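Long-range contacts in venom protein 51.1 (Lychas mucronatus, PDB 6ATY), which probably acts as a neurotoxin that decreases the action potential of myelinated nerves: residues I7-S12 with G28-D33; I3-K8 with G18-R23. All blocks are in the same frame, centred on the assembly; numbering follows the deposited sequence.

Contact 1. Residues I7-S12 with G28-D33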
loop_
_atom_site.group_PDB
_atom_site.type_symbol
_atom_site.label_atom_id
_atom_site.label_comp_id
_atom_site.label_asym_id
_atom_site.label_seq_id
_atom_site.Cartn_x
_atom_site.Cartn_y
_atom_site.Cartn_z
ATOM N N ILE A 7 -5.114 0.363 5.213
ATOM C CA ILE A 7 -5.917 -0.497 4.331
ATOM C C ILE A 7 -5.319 -1.897 4.543
ATOM O O ILE A 7 -4.094 -2.068 4.569
ATOM C CB ILE A 7 -5.770 -0.070 2.836
ATOM C CG1 ILE A 7 -6.448 1.286 2.600
ATOM C CG2 ILE A 7 -6.379 -1.077 1.865
ATOM C CD1 ILE A 7 -7.903 1.354 3.042
ATOM N N LYS A 8 -6.182 -2.872 4.712
ATOM C CA LYS A 8 -5.787 -4.272 4.866
ATOM C C LYS A 8 -5.446 -4.863 3.522
ATOM O O LYS A 8 -6.109 -4.588 2.511
ATOM C CB LYS A 8 -6.931 -5.052 5.497
ATOM C CG LYS A 8 -6.534 -6.409 6.029
ATOM C CD LYS A 8 -7.595 -6.975 6.935
ATOM C CE LYS A 8 -7.309 -8.428 7.297
ATOM N NZ LYS A 8 -6.109 -8.522 8.153
ATOM N N CYS A 9 -4.446 -5.723 3.538
ATOM C CA CYS A 9 -3.871 -6.322 2.329
ATOM C C CYS A 9 -3.273 -7.698 2.632
ATOM O O CYS A 9 -3.085 -8.069 3.784
ATOM C CB CYS A 9 -2.798 -5.420 1.732
ATOM S SG CYS A 9 -1.473 -5.018 2.886
ATOM N N SER A 10 -2.939 -8.411 1.570
ATOM C CA SER A 10 -2.132 -9.639 1.666
ATOM C C SER A 10 -0.974 -9.525 0.685
ATOM O O SER A 10 -1.182 -9.211 -0.482
ATOM C CB SER A 10 -2.980 -10.868 1.310
ATOM O OG SER A 10 -2.157 -12.013 1.023
ATOM N N PRO A 11 0.251 -9.890 1.126
ATOM C CA PRO A 11 1.345 -9.950 0.196
ATOM C C PRO A 11 1.150 -10.865 -0.988
ATOM O O PRO A 11 1.749 -10.616 -2.052
ATOM C CB PRO A 11 2.509 -10.435 1.069
ATOM C CG PRO A 11 2.200 -9.859 2.398
ATOM C CD PRO A 11 0.726 -10.142 2.501
ATOM N N SER A 12 0.292 -11.868 -0.841
ATOM C CA SER A 12 0.070 -12.844 -1.894
ATOM C C SER A 12 -0.776 -12.324 -3.053
ATOM O O SER A 12 -0.761 -12.910 -4.159
ATOM C CB SER A 12 -0.544 -14.134 -1.302
ATOM O OG SER A 12 0.446 -14.817 -0.537
ATOM N N GLY A 28 3.504 1.523 -3.527
ATOM C CA GLY A 28 3.009 0.946 -2.266
ATOM C C GLY A 28 3.205 -0.551 -2.254
ATOM O O GLY A 28 3.432 -1.140 -3.307
ATOM N N TYR A 29 3.115 -1.145 -1.069
ATOM C CA TYR A 29 3.309 -2.580 -0.897
ATOM C C TYR A 29 2.654 -2.978 0.432
ATOM O O TYR A 29 2.448 -2.144 1.311
ATOM C CB TYR A 29 4.801 -2.940 -0.849
ATOM C CG TYR A 29 5.514 -2.308 0.323
ATOM C CD1 TYR A 29 5.928 -0.977 0.258
ATOM C CD2 TYR A 29 5.736 -2.993 1.507
ATOM C CE1 TYR A 29 6.573 -0.358 1.323
ATOM C CE2 TYR A 29 6.381 -2.365 2.597
ATOM C CZ TYR A 29 6.784 -1.033 2.478
ATOM O OH TYR A 29 7.457 -0.361 3.512
ATOM N N CYS A 30 2.321 -4.242 0.520
ATOM C CA CYS A 30 1.733 -4.831 1.681
ATOM C C CYS A 30 2.888 -5.293 2.580
ATOM O O CYS A 30 3.677 -6.155 2.211
ATOM C CB CYS A 30 0.866 -6.008 1.303
ATOM S SG CYS A 30 -0.161 -6.569 2.671
ATOM N N SER A 31 2.714 -4.648 3.989
ATOM C CA SER A 31 3.613 -5.159 5.015
ATOM C C SER A 31 2.829 -5.794 6.115
ATOM O O SER A 31 2.070 -5.114 6.789
ATOM C CB SER A 31 4.496 -4.070 5.563
ATOM O OG SER A 31 5.385 -4.638 6.515
ATOM N N GLY A 32 3.056 -7.097 6.316
ATOM C CA GLY A 32 2.245 -7.913 7.198
ATOM C C GLY A 32 0.835 -8.007 6.634
ATOM O O GLY A 32 0.545 -8.849 5.769
ATOM N N ASP A 33 -0.041 -7.130 7.112
ATOM C CA ASP A 33 -1.372 -7.049 6.531
ATOM C C ASP A 33 -1.878 -5.633 6.350
ATOM O O ASP A 33 -3.059 -5.450 6.248
ATOM C CB ASP A 33 -2.385 -7.902 7.331
ATOM C CG ASP A 33 -2.822 -7.252 8.650
ATOM O OD1 ASP A 33 -2.150 -6.321 9.163
ATOM O OD2 ASP A 33 -3.889 -7.664 9.166
#
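Just beyond the end of strand 3-8, the backbone of Cys-9 meets that of Asp-33: Cys-9 N donates to Asp-33 O over 3.1 Å, and Lys-8 CA directs a C-H at the same oxygen, 3.3 Å away. A second C-H contact runs the other way, from Asp-33 CA to Cys-9 O. The disulfide Cys-9–Cys-30 makes the covalent link, its SG atoms 2.0 Å apart and its chi3 of 87° close to the 90° expected of a relaxed bridge. CB of Cys-30 is directed at segment 7-12, and SG, anti to the backbone N (chi1 -168°), continues from it to Cys-9. Pro-11 CD rests 3.7 Å from Cys-30 SG and 3.5 Å from Gly-32 O. Farther out, the chain of Lys-8 bends at its last torsion (chi4 68°), and NZ forms a salt bridge with Asp-33 OD2 at 2.6 Å, the two side chains crossing obliquely. Within 7-12, Ser-10 OG accepts from Ser-12 N in an ST turn. The disulfide thus ties the segment after strand 3-8 to the edge strand 27-31. Cys-16 of helix 16-22 touches both of its cysteines, and Cys-35 of the intervening strand 34-38 touches Cys-9.

Contact 2. Residues I3-K8 with G18-R23. With GOL (glycerol), chain B.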
loop_
_atom_site.group_PDB
_atom_site.type_symbol
_atom_site.label_atom_id
_atom_site.label_comp_id
_atom_site.label_asym_id
_atom_site.label_seq_id
_atom_site.Cartn_x
_atom_site.Cartn_y
_atom_site.Cartn_z
ATOM N N ILE A 3 4.896 5.769 4.586
ATOM C CA ILE A 3 3.703 5.869 5.476
ATOM C C ILE A 3 2.861 4.608 5.390
ATOM O O ILE A 3 3.056 3.822 4.473
ATOM C CB ILE A 3 2.872 7.106 5.145
ATOM C CG1 ILE A 3 2.191 6.945 3.783
ATOM C CG2 ILE A 3 3.780 8.321 5.178
ATOM C CD1 ILE A 3 0.890 7.659 3.668
ATOM N N SER A 4 2.063 4.333 6.425
ATOM C CA SER A 4 1.011 3.305 6.378
ATOM C C SER A 4 -0.313 3.996 6.222
ATOM O O SER A 4 -0.547 5.078 6.811
ATOM C CB SER A 4 0.912 2.480 7.685
ATOM O OG SER A 4 2.146 2.043 8.071
ATOM N N ILE A 5 -1.174 3.424 5.405
ATOM C CA ILE A 5 -2.519 3.964 5.217
ATOM C C ILE A 5 -3.587 3.109 5.887
ATOM O O ILE A 5 -4.748 3.418 5.782
ATOM C CB ILE A 5 -2.874 4.175 3.740
ATOM C CG1 ILE A 5 -2.748 2.881 2.928
ATOM C CG2 ILE A 5 -1.992 5.271 3.144
ATOM C CD1 ILE A 5 -3.245 3.042 1.516
ATOM N N GLY A 6 -3.243 2.017 6.529
ATOM C CA GLY A 6 -4.320 1.319 7.322
ATOM C C GLY A 6 -5.427 0.649 6.469
ATOM O O GLY A 6 -6.541 0.407 6.935
ATOM N N ILE A 7 -5.114 0.363 5.213
ATOM C CA ILE A 7 -5.917 -0.497 4.331
ATOM C C ILE A 7 -5.319 -1.897 4.543
ATOM O O ILE A 7 -4.094 -2.068 4.569
ATOM C CB ILE A 7 -5.770 -0.070 2.836
ATOM C CG1 ILE A 7 -6.448 1.286 2.600
ATOM C CG2 ILE A 7 -6.379 -1.077 1.865
ATOM C CD1 ILE A 7 -7.903 1.354 3.042
ATOM N N LYS A 8 -6.182 -2.872 4.712
ATOM C CA LYS A 8 -5.787 -4.272 4.866
ATOM C C LYS A 8 -5.446 -4.863 3.522
ATOM O O LYS A 8 -6.109 -4.588 2.511
ATOM C CB LYS A 8 -6.931 -5.052 5.497
ATOM C CG LYS A 8 -6.534 -6.409 6.029
ATOM C CD LYS A 8 -7.595 -6.975 6.935
ATOM C CE LYS A 8 -7.309 -8.428 7.297
ATOM N NZ LYS A 8 -6.109 -8.522 8.153
ATOM N N GLY A 18 -2.010 0.483 -6.149
ATOM C CA GLY A 18 -3.207 1.222 -6.639
ATOM C C GLY A 18 -3.836 2.105 -5.555
ATOM O O GLY A 18 -4.189 3.268 -5.800
ATOM N N GLN A 19 -3.882 1.577 -4.325
ATOM C CA GLN A 19 -4.430 2.319 -3.188
ATOM C C GLN A 19 -3.570 3.526 -2.890
ATOM O O GLN A 19 -4.076 4.562 -2.557
ATOM C CB GLN A 19 -4.544 1.450 -1.945
ATOM C CG GLN A 19 -5.560 0.337 -2.072
ATOM C CD GLN A 19 -7.000 0.829 -2.027
ATOM O OE1 GLN A 19 -7.301 1.963 -1.651
ATOM N NE2 GLN A 19 -7.900 -0.046 -2.393
ATOM N N CYS A 20 -2.258 3.361 -2.978
ATOM C CA CYS A 20 -1.309 4.456 -2.751
ATOM C C CYS A 20 -1.365 5.500 -3.881
ATOM O O CYS A 20 -1.314 6.695 -3.604
ATOM C CB CYS A 20 0.099 3.890 -2.602
ATOM S SG CYS A 20 0.229 2.841 -1.131
ATOM N N ARG A 21 -1.468 5.046 -5.134
ATOM C CA ARG A 21 -1.421 5.945 -6.281
ATOM C C ARG A 21 -2.650 6.831 -6.336
ATOM O O ARG A 21 -2.503 8.006 -6.637
ATOM C CB ARG A 21 -1.198 5.210 -7.601
ATOM C CG ARG A 21 0.194 4.611 -7.711
ATOM C CD ARG A 21 0.469 4.030 -9.061
ATOM N NE ARG A 21 1.905 3.816 -9.190
ATOM C CZ ARG A 21 2.505 3.291 -10.260
ATOM N NH1 ARG A 21 1.807 2.899 -11.296
ATOM N NH2 ARG A 21 3.837 3.136 -10.271
ATOM N N ILE A 22 -3.820 6.325 -5.978
ATOM C CA ILE A 22 -5.059 7.220 -5.977
ATOM C C ILE A 22 -4.984 8.244 -4.841
ATOM O O ILE A 22 -5.562 9.334 -4.945
ATOM C CB ILE A 22 -6.400 6.457 -5.968
ATOM C CG1 ILE A 22 -6.627 5.673 -4.680
ATOM C CG2 ILE A 22 -6.531 5.583 -7.209
ATOM C CD1 ILE A 22 -8.047 5.153 -4.530
ATOM N N ARG A 23 -4.143 7.948 -3.827
ATOM C CA ARG A 23 -3.833 8.882 -2.726
ATOM C C ARG A 23 -2.597 9.721 -3.004
ATOM O O ARG A 23 -2.051 10.397 -2.101
ATOM C CB ARG A 23 -3.668 8.099 -1.426
ATOM C CG ARG A 23 -4.964 7.505 -0.952
ATOM C CD ARG A 23 -4.682 6.575 0.193
ATOM N NE ARG A 23 -5.881 6.102 0.859
ATOM C CZ ARG A 23 -6.637 5.071 0.475
ATOM N NH1 ARG A 23 -6.400 4.376 -0.666
ATOM N NH2 ARG A 23 -7.670 4.742 1.247
HETATM C C1 GOL B . -6.999 -5.186 -0.850
HETATM O O1 GOL B . -6.108 -5.444 0.189
HETATM C C2 GOL B . -6.835 -3.736 -1.235
HETATM O O2 GOL B . -5.426 -3.415 -1.131
HETATM C C3 GOL B . -7.476 -3.668 -2.634
HETATM O O3 GOL B . -7.217 -2.476 -3.399
#
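Ile-5 and Ile-7 carry the apolar part of the contact, both directed from strand 3-8 toward Gln-19 and Arg-23. The CD1 methyl of Ile-5, carried outward by an extended chi2 of 173°, lies 4.0 Å from Gln-19 CB and equally far from Arg-23 CD, with Cys-20 SG beside it at 4.4 Å. The same methyl covers one face of the Arg-23 guanidinium, 3.8 Å above the plane and displaced toward its rim. Ile-7 comes obliquely to that group, its CD1 3.8 Å from Arg-23 NH2.

The direct polar interactions lie within segment 18-23, with no hydrogen bond crossing to the strand. Arg-23 NH1 donates to Gln-19 O at 3.0 Å and to Gln-19 OE1 at 2.8 Å. Both acceptors lie close to the guanidinium plane; NH1 approaches OE1 in the amide plane but stands above that of the backbone carbonyl. Two bonds on one nitrogen should restrict rotation of the guanidinium and hold its face against Ile-5.

A glycerol, probably from the crystallisation liquor, bridges the segments: Gln-19 NE2 donates to its O3 in a nearly straight bond (2.7 Å, 173°), and its O1 donates to Lys-8 O in a contact so short that its length is doubtful.

Cys-20 is disulfide-bonded to Cys-37 of strand 34-38, and Cys-16 of the same helix to Cys-35. A helix clamped to one strand by a Cys-x-x-x-Cys and Cys-x-Cys pairing defines the cysteine-stabilised alpha/beta motif of scorpion toxins; here strand 3-8 packs its isoleucines against the helix and the arginine that follows it.

Strand 3-8 serves both contacts, which share Ile-7 and Lys-8 but lie on opposite sides of the chain's centre, with their own centres about 10 Å apart. Both are surface contacts, although contact 2 includes the buried Cys-20. Contact 1 joins segments from the two outer strands of the sheet by a covalent bridge, a backbone bond and a salt bridge. Contact 2 sets the strand against the helix and the arginine that follows it, mainly through isoleucine packing, with no direct hydrogen bond between the segments. They meet where Gly-28 CA lies 3.6 Å from Cys-20 SG, a glycine of strand 27-31 packing beside a helix-to-sheet disulfide.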